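Side-chain contacts in UPF0255 protein frsA (Vibrio vulnificus, PDB 4I4C), which probably hydrolyses carboxylic esters to an alcohol and a carboxylate: residues Ser133-Pro138 with Ile147-Leu152; Val151-Ala156 with Asp203-Asp208. All coordinates share one frame; numbering follows the deposited sequence.

Interaction 1 of 2, residues Ser133-Pro138 with Ile147-Leu152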
loop_
_atom_site.group_PDB
_atom_site.type_symbol
_atom_site.label_atom_id
_atom_site.label_comp_id
_atom_site.label_asym_id
_atom_site.label_seq_id
_atom_site.Cartn_x
_atom_site.Cartn_y
_atom_site.Cartn_z
ATOM N N SER A 133 -7.262 1.230 9.302
ATOM C CA SER A 133 -6.887 1.128 7.890
ATOM C C SER A 133 -7.471 -0.135 7.259
ATOM O O SER A 133 -8.093 -0.088 6.194
ATOM C CB SER A 133 -5.361 1.161 7.720
ATOM O OG SER A 133 -5.000 0.941 6.363
ATOM N N ILE A 134 -7.273 -1.265 7.919
ATOM C CA ILE A 134 -7.890 -2.519 7.475
ATOM C C ILE A 134 -9.428 -2.432 7.416
ATOM O O ILE A 134 -10.059 -2.950 6.487
ATOM C CB ILE A 134 -7.458 -3.680 8.388
ATOM C CG1 ILE A 134 -5.952 -3.925 8.219
ATOM C CG2 ILE A 134 -8.273 -4.922 8.089
ATOM C CD1 ILE A 134 -5.305 -4.705 9.341
ATOM N N ALA A 135 -10.029 -1.774 8.410
ATOM C CA ALA A 135 -11.476 -1.519 8.393
ATOM C C ALA A 135 -11.928 -0.863 7.082
ATOM O O ALA A 135 -12.998 -1.168 6.554
ATOM C CB ALA A 135 -11.892 -0.658 9.595
ATOM N N GLY A 136 -11.105 0.042 6.554
ATOM C CA GLY A 136 -11.466 0.746 5.339
ATOM C C GLY A 136 -11.030 0.028 4.065
ATOM O O GLY A 136 -11.516 0.316 2.965
ATOM N N TYR A 137 -10.089 -0.893 4.211
ATOM C CA TYR A 137 -9.581 -1.649 3.059
ATOM C C TYR A 137 -10.750 -2.263 2.310
ATOM O O TYR A 137 -11.660 -2.833 2.948
ATOM C CB TYR A 137 -8.636 -2.743 3.562
ATOM C CG TYR A 137 -8.269 -3.833 2.574
ATOM C CD1 TYR A 137 -7.186 -3.685 1.702
ATOM C CD2 TYR A 137 -8.960 -5.040 2.557
ATOM C CE1 TYR A 137 -6.833 -4.706 0.818
ATOM C CE2 TYR A 137 -8.615 -6.064 1.679
ATOM C CZ TYR A 137 -7.545 -5.896 0.812
ATOM O OH TYR A 137 -7.196 -6.927 -0.057
ATOM N N PRO A 138 -10.738 -2.164 0.965
ATOM C CA PRO A 138 -9.657 -1.622 0.123
ATOM C C PRO A 138 -9.796 -0.141 -0.273
ATOM O O PRO A 138 -9.266 0.269 -1.318
ATOM C CB PRO A 138 -9.774 -2.473 -1.134
ATOM C CG PRO A 138 -11.270 -2.610 -1.292
ATOM C CD PRO A 138 -11.782 -2.801 0.142
ATOM N N ILE A 147 -14.317 5.758 4.397
ATOM C CA ILE A 147 -13.831 7.136 4.515
ATOM C C ILE A 147 -13.632 7.476 5.979
ATOM O O ILE A 147 -12.582 7.971 6.382
ATOM C CB ILE A 147 -14.829 8.148 3.910
ATOM C CG1 ILE A 147 -14.886 7.994 2.389
ATOM C CG2 ILE A 147 -14.414 9.572 4.264
ATOM C CD1 ILE A 147 -13.578 8.325 1.704
ATOM N N GLN A 148 -14.668 7.212 6.773
ATOM C CA GLN A 148 -14.592 7.378 8.215
ATOM C C GLN A 148 -13.469 6.570 8.883
ATOM O O GLN A 148 -12.775 7.074 9.760
ATOM C CB GLN A 148 -15.952 7.031 8.845
ATOM C CG GLN A 148 -16.718 8.246 9.290
ATOM C CD GLN A 148 -15.939 9.039 10.319
ATOM O OE1 GLN A 148 -15.650 8.544 11.410
ATOM N NE2 GLN A 148 -15.568 10.268 9.968
ATOM N N ALA A 149 -13.310 5.312 8.478
ATOM C CA ALA A 149 -12.211 4.469 8.955
ATOM C C ALA A 149 -10.838 5.100 8.677
ATOM O O ALA A 149 -9.939 5.055 9.515
ATOM C CB ALA A 149 -12.279 3.111 8.292
ATOM N N GLN A 150 -10.697 5.665 7.485
ATOM C CA GLN A 150 -9.462 6.312 7.042
ATOM C C GLN A 150 -9.190 7.590 7.853
ATOM O O GLN A 150 -8.042 7.983 8.064
ATOM C CB GLN A 150 -9.569 6.626 5.549
ATOM C CG GLN A 150 -8.257 6.975 4.871
ATOM C CD GLN A 150 -8.405 7.199 3.367
ATOM O OE1 GLN A 150 -7.812 8.119 2.811
ATOM N NE2 GLN A 150 -9.187 6.351 2.708
ATOM N N VAL A 151 -10.255 8.233 8.323
ATOM C CA VAL A 151 -10.098 9.402 9.184
ATOM C C VAL A 151 -9.520 8.954 10.525
ATOM O O VAL A 151 -8.611 9.578 11.062
ATOM C CB VAL A 151 -11.443 10.157 9.394
ATOM C CG1 VAL A 151 -11.352 11.114 10.578
ATOM C CG2 VAL A 151 -11.850 10.897 8.121
ATOM N N LEU A 152 -10.037 7.849 11.044
ATOM C CA LEU A 152 -9.609 7.331 12.341
ATOM C C LEU A 152 -8.199 6.791 12.257
ATOM O O LEU A 152 -7.406 6.928 13.200
ATOM C CB LEU A 152 -10.564 6.224 12.819
ATOM C CG LEU A 152 -11.945 6.719 13.266
ATOM C CD1 LEU A 152 -12.848 5.541 13.600
ATOM C CD2 LEU A 152 -11.823 7.657 14.452
#
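Ala-149 lays its methyl against the backbone at the end of helix 121-136, with CB 3.7 Å from Gly-136 N and 3.9 Å from Gly-136 CA. No side chain stands between them: Gly-136 has only hydrogen on the flank facing helix 144-163, and Gly-136 CA and Ala-149 CA are 5.2 Å apart. Beside this, the CB atoms of Ala-135 and Ala-149 meet methyl to methyl at 4.0 Å. Both CA-CB bonds point across the interface. No hydrogen bond links the two segments, and the contact rests on packing alone. The principle is that helices draw close where their facing residues are smallest, and here one glycine and two alanines suffice.

Larger groups are turned elsewhere. Helical geometry is lost at Tyr-137, whose CG lies anti to the backbone N (chi1 166°), a setting that carries the ring to Trp-57, which it meets edge-to-face. The hydroxyl of Tyr-137 is hydrogen-bonded to the carbonyl oxygen of Asn-51. Against one face of the Tyr-137 ring, toward its rim, sits Pro-138 CB, 4.0 Å above the plane, placed there across the cis peptide between the two residues. On the other helix, Ala-149 is buried. Trp-102 and Thr-103 of helix 98-114 also touch Ala-135, adding a third helix to the packing. Close, glycine- and alanine-lined packing of two consecutive antiparallel helices joined by a short connection is the arrangement of an alpha-helical hairpin.

Interaction 2 of 2, residues Val151-Ala156 with Asp203-Asp208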
loop_
_atom_site.group_PDB
_atom_site.type_symbol
_atom_site.label_atom_id
_atom_site.label_comp_id
_atom_site.label_asym_id
_atom_site.label_seq_id
_atom_site.Cartn_x
_atom_site.Cartn_y
_atom_site.Cartn_z
ATOM N N VAL A 151 -10.255 8.233 8.323
ATOM C CA VAL A 151 -10.098 9.402 9.184
ATOM C C VAL A 151 -9.520 8.954 10.525
ATOM O O VAL A 151 -8.611 9.578 11.062
ATOM C CB VAL A 151 -11.443 10.157 9.394
ATOM C CG1 VAL A 151 -11.352 11.114 10.578
ATOM C CG2 VAL A 151 -11.850 10.897 8.121
ATOM N N LEU A 152 -10.037 7.849 11.044
ATOM C CA LEU A 152 -9.609 7.331 12.341
ATOM C C LEU A 152 -8.199 6.791 12.257
ATOM O O LEU A 152 -7.406 6.928 13.200
ATOM C CB LEU A 152 -10.564 6.224 12.819
ATOM C CG LEU A 152 -11.945 6.719 13.266
ATOM C CD1 LEU A 152 -12.848 5.541 13.600
ATOM C CD2 LEU A 152 -11.823 7.657 14.452
ATOM N N ALA A 153 -7.902 6.155 11.126
ATOM C CA ALA A 153 -6.575 5.638 10.875
ATOM C C ALA A 153 -5.595 6.790 10.986
ATOM O O ALA A 153 -4.605 6.692 11.700
ATOM C CB ALA A 153 -6.498 5.000 9.487
ATOM N N ASN A 154 -5.888 7.886 10.285
ATOM C CA ASN A 154 -5.010 9.060 10.292
ATOM C C ASN A 154 -4.906 9.745 11.658
ATOM O O ASN A 154 -3.814 10.093 12.093
ATOM C CB ASN A 154 -5.424 10.067 9.209
ATOM C CG ASN A 154 -4.995 9.635 7.807
ATOM O OD1 ASN A 154 -3.858 9.215 7.599
ATOM N ND2 ASN A 154 -5.906 9.751 6.838
ATOM N N SER A 155 -6.025 9.943 12.351
ATOM C CA SER A 155 -5.931 10.579 13.666
ATOM C C SER A 155 -5.178 9.670 14.663
ATOM O O SER A 155 -4.395 10.140 15.474
ATOM C CB SER A 155 -7.308 11.030 14.198
ATOM O OG SER A 155 -8.182 9.941 14.408
ATOM N N ALA A 156 -5.361 8.362 14.561
ATOM C CA ALA A 156 -4.656 7.471 15.458
ATOM C C ALA A 156 -3.142 7.465 15.206
ATOM O O ALA A 156 -2.351 7.361 16.148
ATOM C CB ALA A 156 -5.248 6.053 15.407
ATOM N N ASP A 203 -4.141 -0.279 -2.668
ATOM C CA ASP A 203 -5.103 -0.549 -1.591
ATOM C C ASP A 203 -4.498 -0.444 -0.189
ATOM O O ASP A 203 -5.066 -0.948 0.788
ATOM C CB ASP A 203 -5.844 -1.884 -1.794
ATOM C CG ASP A 203 -4.908 -3.073 -1.904
ATOM O OD1 ASP A 203 -3.808 -3.048 -1.326
ATOM O OD2 ASP A 203 -5.286 -4.057 -2.571
ATOM N N SER A 204 -3.343 0.213 -0.097
ATOM C CA SER A 204 -2.747 0.486 1.208
ATOM C C SER A 204 -2.824 1.984 1.474
ATOM O O SER A 204 -3.065 2.771 0.559
ATOM C CB SER A 204 -1.273 0.042 1.225
ATOM O OG SER A 204 -1.138 -1.373 1.313
ATOM N N LEU A 205 -2.609 2.377 2.721
ATOM C CA LEU A 205 -2.449 3.782 3.062
ATOM C C LEU A 205 -1.001 3.963 3.506
ATOM O O LEU A 205 -0.362 3.007 3.962
ATOM C CB LEU A 205 -3.404 4.183 4.203
ATOM C CG LEU A 205 -4.910 3.908 4.126
ATOM C CD1 LEU A 205 -5.556 4.307 5.448
ATOM C CD2 LEU A 205 -5.600 4.627 2.969
ATOM N N GLN A 206 -0.485 5.185 3.401
ATOM C CA GLN A 206 0.920 5.441 3.721
ATOM C C GLN A 206 1.250 5.200 5.195
ATOM O O GLN A 206 2.419 5.042 5.582
ATOM C CB GLN A 206 1.305 6.859 3.302
ATOM C CG GLN A 206 0.581 7.967 4.036
ATOM C CD GLN A 206 1.193 9.308 3.706
ATOM O OE1 GLN A 206 2.207 9.678 4.277
ATOM N NE2 GLN A 206 0.600 10.026 2.759
ATOM N N THR A 207 0.200 5.157 6.010
ATOM C CA THR A 207 0.337 4.957 7.442
ATOM C C THR A 207 0.370 3.455 7.808
ATOM O O THR A 207 0.343 3.104 8.980
ATOM C CB THR A 207 -0.795 5.718 8.220
ATOM O OG1 THR A 207 -2.048 5.497 7.579
ATOM C CG2 THR A 207 -0.537 7.228 8.233
ATOM N N ASP A 208 0.451 2.576 6.810
ATOM C CA ASP A 208 0.412 1.130 7.062
ATOM C C ASP A 208 1.801 0.504 7.193
ATOM O O ASP A 208 1.921 -0.715 7.170
ATOM C CB ASP A 208 -0.353 0.378 5.948
ATOM C CG ASP A 208 -1.824 0.764 5.860
ATOM O OD1 ASP A 208 -2.302 1.493 6.750
ATOM O OD2 ASP A 208 -2.498 0.335 4.892
HETATM O O HOH W 1 -2.950 7.550 5.902
#
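Ala-153 and Leu-205 bring a helix of the hairpin up to the loop that follows strand 193-199 of the alpha/beta-hydrolase sheet. In this fold the loop after the equivalent strand commonly contributes to the oxyanion hole, and here its beginning, at Gly-201 and Leu-202, lines the hexanoic acid pocket; the contact itself lies further along, with the Leu-205 side chain about 12 Å from that ligand.

The apolar part is slight. Leu-205 CD1 reaches Ala-153 CB at 4.2 Å, while Leu-205 also leans on Gln-150, one turn before Ala-153 on the same helix.

The polar part is indirect. Asn-154 keeps CG beside its backbone N (chi1 -76°), which swings the amide toward Thr-207, the two side chains running nearly perpendicular. Thr-207 CG2 packs as a methyl on the amide oxygen, 3.9 Å from Asn-154 OD1, and Thr-207 touches Tyr-157 as well. The direct separation of Asn-154 OD1 and Thr-207 OG1 is 4.1 Å. One water bridges them: it bonds to Thr-207 OG1 at 2.8 Å and donates to Asn-154 OD1 over 2.5 Å, an unusually short separation whose exact length is doubtful.

Bonds inside the loop fix its shape. Residues Leu-205 to Asp-208 form a type I turn, closed by Asp-208 N to Leu-205 O. The carboxylate of Asp-208 folds back too: Leu-205 N donates almost straight, at 178°, to Asp-208 OD2, 3.0 Å away, approaching from well above the carboxylate plane.

Overall arrangement
Followed from the N terminus, the chain leaves helix 121-136, turns, and enters helix 144-163, so that interaction 1 closes a short local loop. Interaction 2 starts where interaction 1 stops, sharing Val-151 and Leu-152, and closes a longer loop that runs through strands 167-175, 178-186 and 193-199. The two loops therefore follow in series with a small overlap; neither encloses the other. Helix 144-163 serves both, packing on its helical partner and then on the loop leaving the sheet. A probable hydrogen bond from Ser-133 OG to Asp-208 OD1, at 2.8 Å, joins the outer two segments directly, tying the helical hairpin to the hydrolase core.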